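Local coordinates for protein hepatocyte growth factor-regulated tyrosine kinase substrate (Drosophila melanogaster, PDB 1DVP) that promotes degradation of active tyrosine kinase receptors, potentially by sorting them into multivesicular bodies, drives endosome membrane invagination, and binds ubiquitin, phosphatidylinositol and zinc, at residues N9-T14 against K48-S53. Numbering follows the deposited sequence.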
ATOM      1  N   ASN A   9       2.830  30.334  -8.006  1.00 33.59           N
ATOM      2  CA  ASN A   9       2.841  29.303  -6.985  1.00 32.49           C
ATOM      3  C   ASN A   9       3.556  29.829  -5.730  1.00 31.73           C
ATOM      4  O   ASN A   9       3.148  29.534  -4.629  1.00 31.25           O
ATOM      5  CB  ASN A   9       3.505  28.005  -7.511  1.00 32.29           C
ATOM      6  CG  ASN A   9       2.699  27.320  -8.631  1.00 32.33           C
ATOM      7  OD1 ASN A   9       1.473  27.241  -8.591  1.00 32.25           O
ATOM      8  ND2 ASN A   9       3.413  26.806  -9.634  1.00 32.53           N
ATOM      9  N   LEU A  10       4.618  30.615  -5.894  1.00 31.07           N
ATOM     10  CA  LEU A  10       5.328  31.143  -4.728  1.00 30.78           C
ATOM     11  C   LEU A  10       4.426  32.164  -3.985  1.00 30.72           C
ATOM     12  O   LEU A  10       4.356  32.168  -2.747  1.00 30.34           O
ATOM     13  CB  LEU A  10       6.659  31.781  -5.145  1.00 30.23           C
ATOM     14  CG  LEU A  10       7.637  32.249  -4.062  1.00 30.23           C
ATOM     15  CD1 LEU A  10       8.174  31.040  -3.198  1.00 30.23           C
ATOM     16  CD2 LEU A  10       8.797  32.967  -4.742  1.00 29.72           C
ATOM     17  N   GLU A  11       3.738  33.018  -4.743  1.00 30.77           N
ATOM     18  CA  GLU A  11       2.799  33.961  -4.127  1.00 31.36           C
ATOM     19  C   GLU A  11       1.810  33.149  -3.282  1.00 31.29           C
ATOM     20  O   GLU A  11       1.615  33.422  -2.111  1.00 31.27           O
ATOM     21  CB  GLU A  11       2.003  34.732  -5.187  1.00 31.85           C
ATOM     22  CG  GLU A  11       2.761  35.793  -5.890  1.00 33.02           C
ATOM     23  CD  GLU A  11       3.047  37.005  -5.033  1.00 33.81           C
ATOM     24  OE1 GLU A  11       3.728  37.927  -5.545  1.00 34.40           O
ATOM     25  OE2 GLU A  11       2.611  37.045  -3.867  1.00 34.13           O
ATOM     26  N   ASN A  12       1.190  32.155  -3.905  1.00 31.15           N
ATOM     27  CA  ASN A  12       0.240  31.285  -3.214  1.00 31.47           C
ATOM     28  C   ASN A  12       0.832  30.681  -1.947  1.00 31.39           C
ATOM     29  O   ASN A  12       0.260  30.793  -0.884  1.00 31.15           O
ATOM     30  CB  ASN A  12      -0.214  30.130  -4.108  1.00 31.71           C
ATOM     31  CG  ASN A  12      -1.271  30.541  -5.137  1.00 31.96           C
ATOM     32  OD1 ASN A  12      -1.890  31.595  -5.028  1.00 32.28           O
ATOM     33  ND2 ASN A  12      -1.486  29.690  -6.134  1.00 31.87           N
ATOM     34  N   ALA A  13       1.987  30.034  -2.084  1.00 31.63           N
ATOM     35  CA  ALA A  13       2.665  29.382  -0.960  1.00 31.80           C
ATOM     36  C   ALA A  13       3.145  30.324   0.179  1.00 32.06           C
ATOM     37  O   ALA A  13       3.284  29.908   1.352  1.00 31.82           O
ATOM     38  CB  ALA A  13       3.828  28.566  -1.499  1.00 31.39           C
ATOM     39  N   THR A  14       3.436  31.579  -0.141  1.00 32.60           N
ATOM     40  CA  THR A  14       3.907  32.485   0.918  1.00 33.01           C
ATOM     41  C   THR A  14       2.851  33.514   1.348  1.00 33.49           C
ATOM     42  O   THR A  14       3.150  34.448   2.093  1.00 33.68           O
ATOM     43  CB  THR A  14       5.124  33.266   0.481  1.00 33.16           C
ATOM     44  OG1 THR A  14       4.791  34.000  -0.705  1.00 33.13           O
ATOM     45  CG2 THR A  14       6.294  32.334   0.244  1.00 33.15           C
ATOM     46  N   LYS A  48      14.327  34.606  -1.845  1.00 39.70           N
ATOM     47  CA  LYS A  48      14.927  35.592  -0.951  1.00 40.38           C
ATOM     48  C   LYS A  48      14.012  36.801  -0.761  1.00 40.61           C
ATOM     49  O   LYS A  48      13.814  37.246   0.357  1.00 40.76           O
ATOM     50  CB  LYS A  48      16.276  36.063  -1.480  1.00 40.62           C
ATOM     51  CG  LYS A  48      17.431  35.140  -1.201  1.00 40.81           C
ATOM     52  CD  LYS A  48      18.659  35.734  -1.874  1.00 41.21           C
ATOM     53  CE  LYS A  48      19.731  34.712  -2.176  1.00 41.47           C
ATOM     54  NZ  LYS A  48      20.373  34.981  -3.526  1.00 41.69           N
ATOM     55  N   LYS A  49      13.447  37.331  -1.840  1.00 41.02           N
ATOM     56  CA  LYS A  49      12.556  38.478  -1.704  1.00 41.53           C
ATOM     57  C   LYS A  49      11.393  38.202  -0.762  1.00 41.63           C
ATOM     58  O   LYS A  49      10.978  39.081   0.003  1.00 41.61           O
ATOM     59  CB  LYS A  49      12.032  38.888  -3.058  1.00 41.70           C
ATOM     60  CG  LYS A  49      13.148  39.328  -3.971  1.00 42.17           C
ATOM     61  CD  LYS A  49      12.646  39.761  -5.318  1.00 42.60           C
ATOM     62  CE  LYS A  49      13.814  40.188  -6.206  1.00 43.06           C
ATOM     63  NZ  LYS A  49      13.326  40.610  -7.561  1.00 43.63           N
ATOM     64  N   LYS A  50      10.877  36.978  -0.809  1.00 41.77           N
ATOM     65  CA  LYS A  50       9.767  36.595   0.048  1.00 42.13           C
ATOM     66  C   LYS A  50      10.265  36.435   1.485  1.00 42.40           C
ATOM     67  O   LYS A  50       9.512  36.668   2.428  1.00 42.39           O
ATOM     68  CB  LYS A  50       9.104  35.309  -0.450  1.00 41.96           C
ATOM     69  CG  LYS A  50       8.387  35.457  -1.778  1.00 41.88           C
ATOM     70  CD  LYS A  50       7.177  36.398  -1.726  1.00 41.98           C
ATOM     71  CE  LYS A  50       6.588  36.525  -3.127  1.00 42.05           C
ATOM     72  NZ  LYS A  50       5.508  37.558  -3.239  1.00 42.19           N
ATOM     73  N   MET A  51      11.528  36.039   1.645  1.00 42.86           N
ATOM     74  CA  MET A  51      12.103  35.920   2.981  1.00 43.33           C
ATOM     75  C   MET A  51      12.065  37.317   3.606  1.00 43.31           C
ATOM     76  O   MET A  51      11.780  37.470   4.802  1.00 43.47           O
ATOM     77  CB  MET A  51      13.551  35.424   2.921  1.00 43.89           C
ATOM     78  CG  MET A  51      13.707  33.915   2.691  1.00 44.50           C
ATOM     79  SD  MET A  51      15.441  33.418   2.358  1.00 45.80           S
ATOM     80  CE  MET A  51      16.214  33.890   4.016  1.00 45.15           C
ATOM     81  N   ASN A  52      12.317  38.333   2.777  1.00 43.33           N
ATOM     82  CA  ASN A  52      12.319  39.716   3.245  1.00 43.29           C
ATOM     83  C   ASN A  52      10.946  40.381   3.256  1.00 43.30           C
ATOM     84  O   ASN A  52      10.841  41.630   3.246  1.00 43.21           O
ATOM     85  CB  ASN A  52      13.291  40.573   2.420  1.00 43.39           C
ATOM     86  CG  ASN A  52      14.754  40.108   2.541  1.00 43.57           C
ATOM     87  OD1 ASN A  52      15.258  39.858   3.631  1.00 43.64           O
ATOM     88  ND2 ASN A  52      15.431  40.009   1.411  1.00 43.59           N
ATOM     89  N   SER A  53       9.887  39.570   3.274  1.00 43.12           N
ATOM     90  CA  SER A  53       8.539  40.116   3.321  1.00 42.95           C
ATOM     91  C   SER A  53       8.327  40.694   4.723  1.00 42.78           C
ATOM     92  O   SER A  53       8.772  40.112   5.718  1.00 42.90           O
ATOM     93  CB  SER A  53       7.502  39.034   3.087  1.00 42.98           C
ATOM     94  OG  SER A  53       6.198  39.599   3.081  1.00 43.16           O
TER
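Lys50 reaches across from helix 40-51 and carries this whole contact, running its chain between Leu10 and Thr14 on helix 5-14 before its ammonium meets Glu11. The packed part is the inner one. There CG of Lys50 lies 3.9 Å from CD2 of Leu10, and the leucine and lysine chains run antiparallel alongside each other, methylene against methyl. Thr14 meets the lysine chain roughly crosswise, its OG1 3.5 Å from Lys50 CD. That hydroxyl is already committed: a chi1 of 58° turns it back over its own helix, where it donates to Leu10 O, one turn earlier, at 2.8 Å. The donor stands above the carbonyl plane, and the same oxygen also takes the backbone N-H of Thr14, so two donors grip it. Leu10 continues inward onto Val65 of helix 56-72, while Lys50 brushes Ser62 of that helix.

The outer part is looser. A bend at chi2 (-65°), followed by an extended run, delivers NZ to the more open side of the contact, where it sits over the face of the Glu11 carboxylate, well out of its plane, 2.9 Å from OE1 and 3.0 Å from OE2. The salt bridge is close, but its hydrogen bond to OE1 is weak, as that off-plane position would suggest, so charge probably counts for more than direction. Glu11 sets off away from the lysine helix, yet its carboxylate ends up beside NZ. A methionine in place of Lys50 would probably keep some of the greasy packing on Leu10 but leave the Glu11 carboxylate without its cationic mate. The backbones come nearest at CA of Thr14 and CA of Lys50, 7.2 Å apart, and this lysine bridges the first and third helices of the all-helical VHS superhelix.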